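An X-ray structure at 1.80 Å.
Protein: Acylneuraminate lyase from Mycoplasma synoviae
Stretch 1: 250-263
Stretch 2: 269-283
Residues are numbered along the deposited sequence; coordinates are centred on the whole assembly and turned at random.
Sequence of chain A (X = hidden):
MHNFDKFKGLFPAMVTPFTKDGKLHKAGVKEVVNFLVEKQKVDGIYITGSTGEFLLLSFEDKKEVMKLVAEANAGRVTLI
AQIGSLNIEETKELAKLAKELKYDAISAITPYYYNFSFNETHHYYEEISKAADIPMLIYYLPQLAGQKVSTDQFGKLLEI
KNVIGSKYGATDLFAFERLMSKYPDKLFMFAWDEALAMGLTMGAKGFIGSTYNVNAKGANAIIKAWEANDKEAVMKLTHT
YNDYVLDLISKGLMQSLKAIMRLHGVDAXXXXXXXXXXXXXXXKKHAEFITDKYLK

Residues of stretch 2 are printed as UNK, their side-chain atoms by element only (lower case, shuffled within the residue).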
# COMPACT_ATOMS: atom_id res chain seq x y z
N SER A 250 8.93 -8.09 21.12
CA SER A 250 7.87 -7.43 21.88
C SER A 250 8.45 -6.25 22.67
O SER A 250 7.71 -5.40 23.18
CB SER A 250 7.09 -8.41 22.76
OG SER A 250 7.95 -8.96 23.73
N LYS A 251 9.77 -6.19 22.78
CA LYS A 251 10.45 -4.97 23.22
C LYS A 251 11.46 -4.65 22.12
O LYS A 251 11.66 -5.48 21.23
CB LYS A 251 11.12 -5.14 24.58
CG LYS A 251 10.07 -5.33 25.73
CD LYS A 251 10.70 -5.25 27.08
CE LYS A 251 9.75 -5.74 28.19
NZ LYS A 251 8.39 -5.12 28.16
N GLY A 252 12.08 -3.49 22.17
CA GLY A 252 13.00 -3.08 21.11
C GLY A 252 14.00 -4.17 20.77
O GLY A 252 14.58 -4.77 21.65
N LEU A 253 14.22 -4.40 19.48
CA LEU A 253 15.11 -5.47 19.03
C LEU A 253 16.53 -5.32 19.56
O LEU A 253 17.05 -6.22 20.23
CB LEU A 253 15.12 -5.54 17.50
CG LEU A 253 16.14 -6.53 16.89
CD1 LEU A 253 15.78 -7.99 17.26
CD2 LEU A 253 16.23 -6.32 15.36
N MET A 254 17.17 -4.18 19.27
CA MET A 254 18.59 -4.02 19.68
C MET A 254 18.74 -3.99 21.20
O MET A 254 19.70 -4.57 21.75
CB MET A 254 19.22 -2.79 19.02
CG MET A 254 19.76 -3.10 17.61
SD MET A 254 18.45 -3.12 16.38
CE MET A 254 18.40 -1.34 16.11
N GLN A 255 17.78 -3.34 21.88
CA GLN A 255 17.79 -3.30 23.35
C GLN A 255 17.70 -4.71 23.92
O GLN A 255 18.37 -5.02 24.91
CB GLN A 255 16.61 -2.48 23.89
CG GLN A 255 16.60 -1.00 23.44
CD GLN A 255 15.74 -0.78 22.20
OE1 GLN A 255 15.74 -1.61 21.29
NE2 GLN A 255 14.99 0.34 22.17
N SER A 256 16.86 -5.54 23.30
CA SER A 256 16.65 -6.91 23.75
C SER A 256 17.87 -7.78 23.49
O SER A 256 18.30 -8.55 24.37
CB SER A 256 15.44 -7.52 23.04
OG SER A 256 14.26 -6.84 23.42
N LEU A 257 18.43 -7.67 22.29
CA LEU A 257 19.66 -8.43 21.98
C LEU A 257 20.78 -8.06 22.96
O LEU A 257 21.47 -8.92 23.50
CB LEU A 257 20.12 -8.20 20.54
CG LEU A 257 19.19 -8.74 19.43
CD1 LEU A 257 19.72 -8.28 18.03
CD2 LEU A 257 19.09 -10.25 19.51
N LYS A 258 20.95 -6.76 23.19
CA LYS A 258 22.03 -6.31 24.08
C LYS A 258 21.78 -6.79 25.50
O LYS A 258 22.70 -7.29 26.15
CB LYS A 258 22.20 -4.79 23.99
CG LYS A 258 22.99 -4.38 22.72
CD LYS A 258 22.97 -2.88 22.48
CE LYS A 258 23.70 -2.55 21.17
NZ LYS A 258 23.96 -1.05 20.96
N ALA A 259 20.54 -6.71 25.96
CA ALA A 259 20.18 -7.18 27.30
C ALA A 259 20.44 -8.67 27.49
O ALA A 259 20.90 -9.12 28.56
CB ALA A 259 18.73 -6.85 27.62
N ILE A 260 20.13 -9.45 26.46
CA ILE A 260 20.38 -10.89 26.50
C ILE A 260 21.87 -11.16 26.60
O ILE A 260 22.31 -11.96 27.42
CB ILE A 260 19.71 -11.63 25.32
CG1 ILE A 260 18.18 -11.54 25.50
CG2 ILE A 260 20.19 -13.11 25.25
CD1 ILE A 260 17.37 -11.90 24.21
N MET A 261 22.65 -10.46 25.79
CA MET A 261 24.09 -10.58 25.88
C MET A 261 24.60 -10.20 27.26
O MET A 261 25.37 -10.97 27.85
CB MET A 261 24.79 -9.78 24.79
CG MET A 261 24.57 -10.39 23.43
SD MET A 261 25.58 -9.53 22.22
CE MET A 261 24.96 -10.19 20.67
N ARG A 262 24.14 -9.06 27.79
CA ARG A 262 24.55 -8.64 29.15
C ARG A 262 24.22 -9.69 30.20
O ARG A 262 25.04 -9.96 31.09
CB ARG A 262 23.90 -7.31 29.55
CG ARG A 262 24.39 -6.13 28.73
CD ARG A 262 24.06 -4.82 29.45
NE ARG A 262 22.64 -4.69 29.75
CZ ARG A 262 21.71 -4.25 28.91
NH1 ARG A 262 22.02 -3.92 27.64
NH2 ARG A 262 20.44 -4.17 29.30
N LEU A 263 23.03 -10.27 30.10
CA LEU A 263 22.59 -11.38 30.97
C LEU A 263 23.56 -12.57 30.90
O LEU A 263 23.70 -13.30 31.88
CB LEU A 263 21.18 -11.83 30.60
CG LEU A 263 20.54 -12.98 31.38
CD1 LEU A 263 20.34 -12.56 32.85
CD2 LEU A 263 19.20 -13.41 30.72
N UNK A 269 26.65 -3.49 26.21
CA UNK A 269 26.26 -2.09 26.33
C UNK A 269 24.81 -1.81 25.96
O UNK A 269 23.94 -2.66 26.15
N UNK A 270 24.56 -0.59 25.50
CA UNK A 270 23.21 -0.08 25.25
C UNK A 270 23.06 0.48 23.85
O UNK A 270 24.05 0.67 23.13
c UNK A 270 24.05 -0.47 29.66
o UNK A 270 22.84 -1.52 31.43
c UNK A 270 22.83 0.98 26.32
c UNK A 270 22.84 0.36 27.71
c UNK A 270 21.66 -0.73 29.53
c UNK A 270 24.04 0.16 28.41
c UNK A 270 21.66 -0.11 28.28
c UNK A 270 22.85 -0.90 30.20
N UNK A 271 21.82 0.73 23.46
CA UNK A 271 21.53 1.41 22.22
C UNK A 271 21.78 2.90 22.37
O UNK A 271 21.83 3.40 23.48
c UNK A 271 19.83 -0.31 21.57
o UNK A 271 19.15 1.68 22.77
c UNK A 271 20.06 1.19 21.77
N UNK A 272 21.97 3.57 21.24
CA UNK A 272 22.03 5.03 21.19
C UNK A 272 20.67 5.64 20.93
O UNK A 272 19.77 5.01 20.37
c UNK A 272 22.97 5.48 20.08
c UNK A 272 25.29 6.26 19.48
n UNK A 272 26.63 6.42 20.04
n UNK A 272 28.93 6.70 19.93
c UNK A 272 24.38 5.67 20.57
c UNK A 272 27.75 6.57 19.32
n UNK A 272 27.70 6.57 18.00
N UNK A 273 20.52 6.90 21.34
CA UNK A 273 19.35 7.68 20.97
C UNK A 273 19.22 7.77 19.46
O UNK A 273 20.23 7.84 18.76
c UNK A 273 19.92 10.59 23.46
c UNK A 273 19.63 9.13 23.06
n UNK A 273 19.03 10.48 25.74
c UNK A 273 19.48 9.09 21.54
c UNK A 273 20.25 10.71 24.93
N UNK A 274 17.98 7.81 18.93
CA UNK A 274 16.72 7.93 19.67
C UNK A 274 16.00 6.62 20.04
O UNK A 274 14.80 6.67 20.40
c UNK A 274 15.84 8.74 18.72
c UNK A 274 16.36 8.40 17.34
c UNK A 274 17.81 8.06 17.49
N UNK A 275 16.70 5.48 20.00
CA UNK A 275 16.11 4.23 20.47
C UNK A 275 15.72 4.34 21.93
O UNK A 275 16.44 4.96 22.74
c UNK A 275 17.04 3.03 20.23
c UNK A 275 17.22 2.03 16.05
c UNK A 275 16.03 2.02 18.16
c UNK A 275 18.24 2.98 18.04
c UNK A 275 18.30 2.67 16.66
c UNK A 275 16.09 1.70 16.80
c UNK A 275 17.12 2.65 18.79
N UNK A 276 14.58 3.74 22.26
CA UNK A 276 14.04 3.76 23.60
C UNK A 276 14.99 3.10 24.59
O UNK A 276 15.47 1.98 24.35
c UNK A 276 11.95 2.38 26.00
c UNK A 276 10.87 5.58 24.68
c UNK A 276 12.69 3.05 23.63
c UNK A 276 9.91 5.07 27.32
c UNK A 276 11.97 3.24 24.93
c UNK A 276 10.07 6.51 25.36
c UNK A 276 10.73 4.14 26.63
n UNK A 276 11.20 2.92 27.03
c UNK A 276 9.59 6.23 26.67
c UNK A 276 11.21 4.38 25.32
N UNK A 277 15.27 3.79 25.69
CA UNK A 277 16.03 3.19 26.80
C UNK A 277 15.07 2.65 27.85
O UNK A 277 14.33 3.42 28.45
n UNK A 277 21.50 4.32 26.35
n UNK A 277 19.70 3.19 27.19
c UNK A 277 16.97 4.23 27.43
c UNK A 277 17.80 3.74 28.64
n UNK A 277 21.17 4.27 28.60
c UNK A 277 20.79 3.93 27.38
c UNK A 277 18.84 2.71 28.25
N UNK A 278 15.07 1.34 28.06
CA UNK A 278 14.15 0.71 29.01
C UNK A 278 14.68 0.84 30.43
O UNK A 278 15.86 1.08 30.63
c UNK A 278 11.62 -1.36 25.09
o UNK A 278 10.90 -1.51 23.93
c UNK A 278 13.93 -0.77 28.66
c UNK A 278 11.73 -1.07 27.47
c UNK A 278 13.00 -1.28 25.01
c UNK A 278 13.12 -0.99 27.41
c UNK A 278 13.75 -1.09 26.15
c UNK A 278 10.96 -1.25 26.33
N UNK A 279 13.83 0.66 31.43
CA UNK A 279 14.38 0.54 32.79
C UNK A 279 15.17 -0.77 32.86
O UNK A 279 14.81 -1.76 32.20
c UNK A 279 13.29 0.65 33.87
o UNK A 279 13.14 4.06 32.92
c UNK A 279 13.25 3.23 33.85
c UNK A 279 12.43 1.92 33.77
o UNK A 279 13.99 3.42 34.85
N UNK A 280 16.28 -0.76 33.60
CA UNK A 280 17.18 -1.92 33.60
C UNK A 280 16.47 -3.21 34.04
O UNK A 280 16.70 -4.27 33.48
c UNK A 280 18.47 -1.67 34.41
o UNK A 280 20.65 -0.73 34.07
c UNK A 280 19.66 -1.26 33.52
o UNK A 280 19.60 -1.47 32.27
N UNK A 281 15.58 -3.11 35.02
CA UNK A 281 14.89 -4.31 35.50
C UNK A 281 13.90 -4.83 34.48
O UNK A 281 13.82 -6.05 34.28
c UNK A 281 15.19 -4.11 38.06
c UNK A 281 16.17 -5.29 38.04
c UNK A 281 14.23 -4.09 36.86
o UNK A 281 15.71 -6.45 38.16
o UNK A 281 17.39 -5.05 37.88
N UNK A 282 13.16 -3.93 33.83
CA UNK A 282 12.20 -4.30 32.79
C UNK A 282 12.88 -5.08 31.64
O UNK A 282 12.41 -6.15 31.21
o UNK A 282 9.17 -2.42 29.40
c UNK A 282 10.39 -3.40 31.21
o UNK A 282 10.07 -1.04 30.84
c UNK A 282 11.48 -3.06 32.23
c UNK A 282 9.83 -2.20 30.44
N UNK A 283 13.99 -4.55 31.14
CA UNK A 283 14.63 -5.18 29.98
C UNK A 283 15.37 -6.44 30.42
O UNK A 283 15.52 -7.38 29.64
c UNK A 283 15.84 -4.67 27.77
c UNK A 283 15.54 -4.16 29.20
c UNK A 283 16.83 -3.83 30.01
c UNK A 283 14.58 -4.86 26.89

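Position 269 has no side-chain atoms; its carbonyl O lies 3.5 Å from Lys 258 CB and 2.7 Å from Arg 262 NH1. With a phi of 69°, which by itself favours the residue this implies, it is Gly 269. The 2.7 Å contact of Gly 269 O with Arg 262 NH1 is a weak hydrogen bond.

Position 270 carries one carbon and a six-carbon ring bearing an oxygen, and a ring carbon comes within 3.6 Å of Arg 262 CZ; this is Tyr 270. Although its CA-to-CB bond points away from the helix, the ring comes back to it, and the guanidinium of Arg 262 lies flat on one face, centres 4.1 Å apart and planes at 19°. Tyr 270 O accepts a hydrogen bond from Lys 258 NZ (2.8 Å).

At 271 a single carbon bears one oxygen and one carbon, the latter 3.6 Å from Met 254 CB and the oxygen 3.8 Å from Gln 255 CG. The branching is that of Thr 271, which points toward the helix with CG2 against Met 254.

Position 272 has three carbons, a nitrogen, and a carbon carrying two more nitrogens, directed away: Arg 272. Four carbons in a row ending in nitrogen, out of reach, make 273 Lys 273. At 274 three carbons close a ring onto the backbone N without touching the helix, giving Pro 274, which follows a cis peptide bond.

Position 275 returns to the contact with one carbon and a plain six-carbon ring, one ring carbon 3.6 Å from Met 254 CE: Phe 275, which packs through CZ. Position 276 has one carbon followed by fused five- and six-membered rings holding eight carbons and one nitrogen; CB lies 3.8 Å from Gln 255 NE2. In Trp 276 the indole leads away, and Trp 276 O accepts a well-aligned hydrogen bond from Gln 255 NE2 (2.8 Å, 166°).

Position 277, again three carbons, nitrogen and a carbon with two nitrogens, points away: Arg 277, whose NH2 donates to Thr 271 O (3.0 Å).

At 278 a six-carbon ring on one carbon again bears an oxygen, here 2.9 Å from Gly 252 N. In Tyr 278 this OH accepts the backbone hydrogen bond, while Lys 251 CD lies over one ring face.

Position 279, three carbons, the third carrying two oxygens, is out of reach: Glu 279, at the N-cap position of the next helix. At 280 two carbons, the second with two oxygens, place an oxygen 4.1 Å from Arg 262 NH2; in Asp 280 this is OD1, beyond a salt bridge. The three-carbon carboxylate at 281 touches nothing: Glu 281. The same atoms at 282 put an oxygen 3.1 Å from Lys 251 NZ; Glu 282 OE2 thus forms a hydrogen-bonded salt bridge.

Four carbons at 283, forked at the first, sit among Gln 255, Ser 256, Ala 259 and Arg 262, one 3.6 Å from Ala 259 CB: Ile 283.

Gln 255, Lys 258 and Arg 262 thus reach carbonyls, Arg 262 also stacking on Tyr 270; Tyr 278 and Glu 282 hold the segment before the helix, and Ile 283 is a knob, burying 841 Å² together.

Stretch 2 (269-283) GYTRKPFWRYEDEEI
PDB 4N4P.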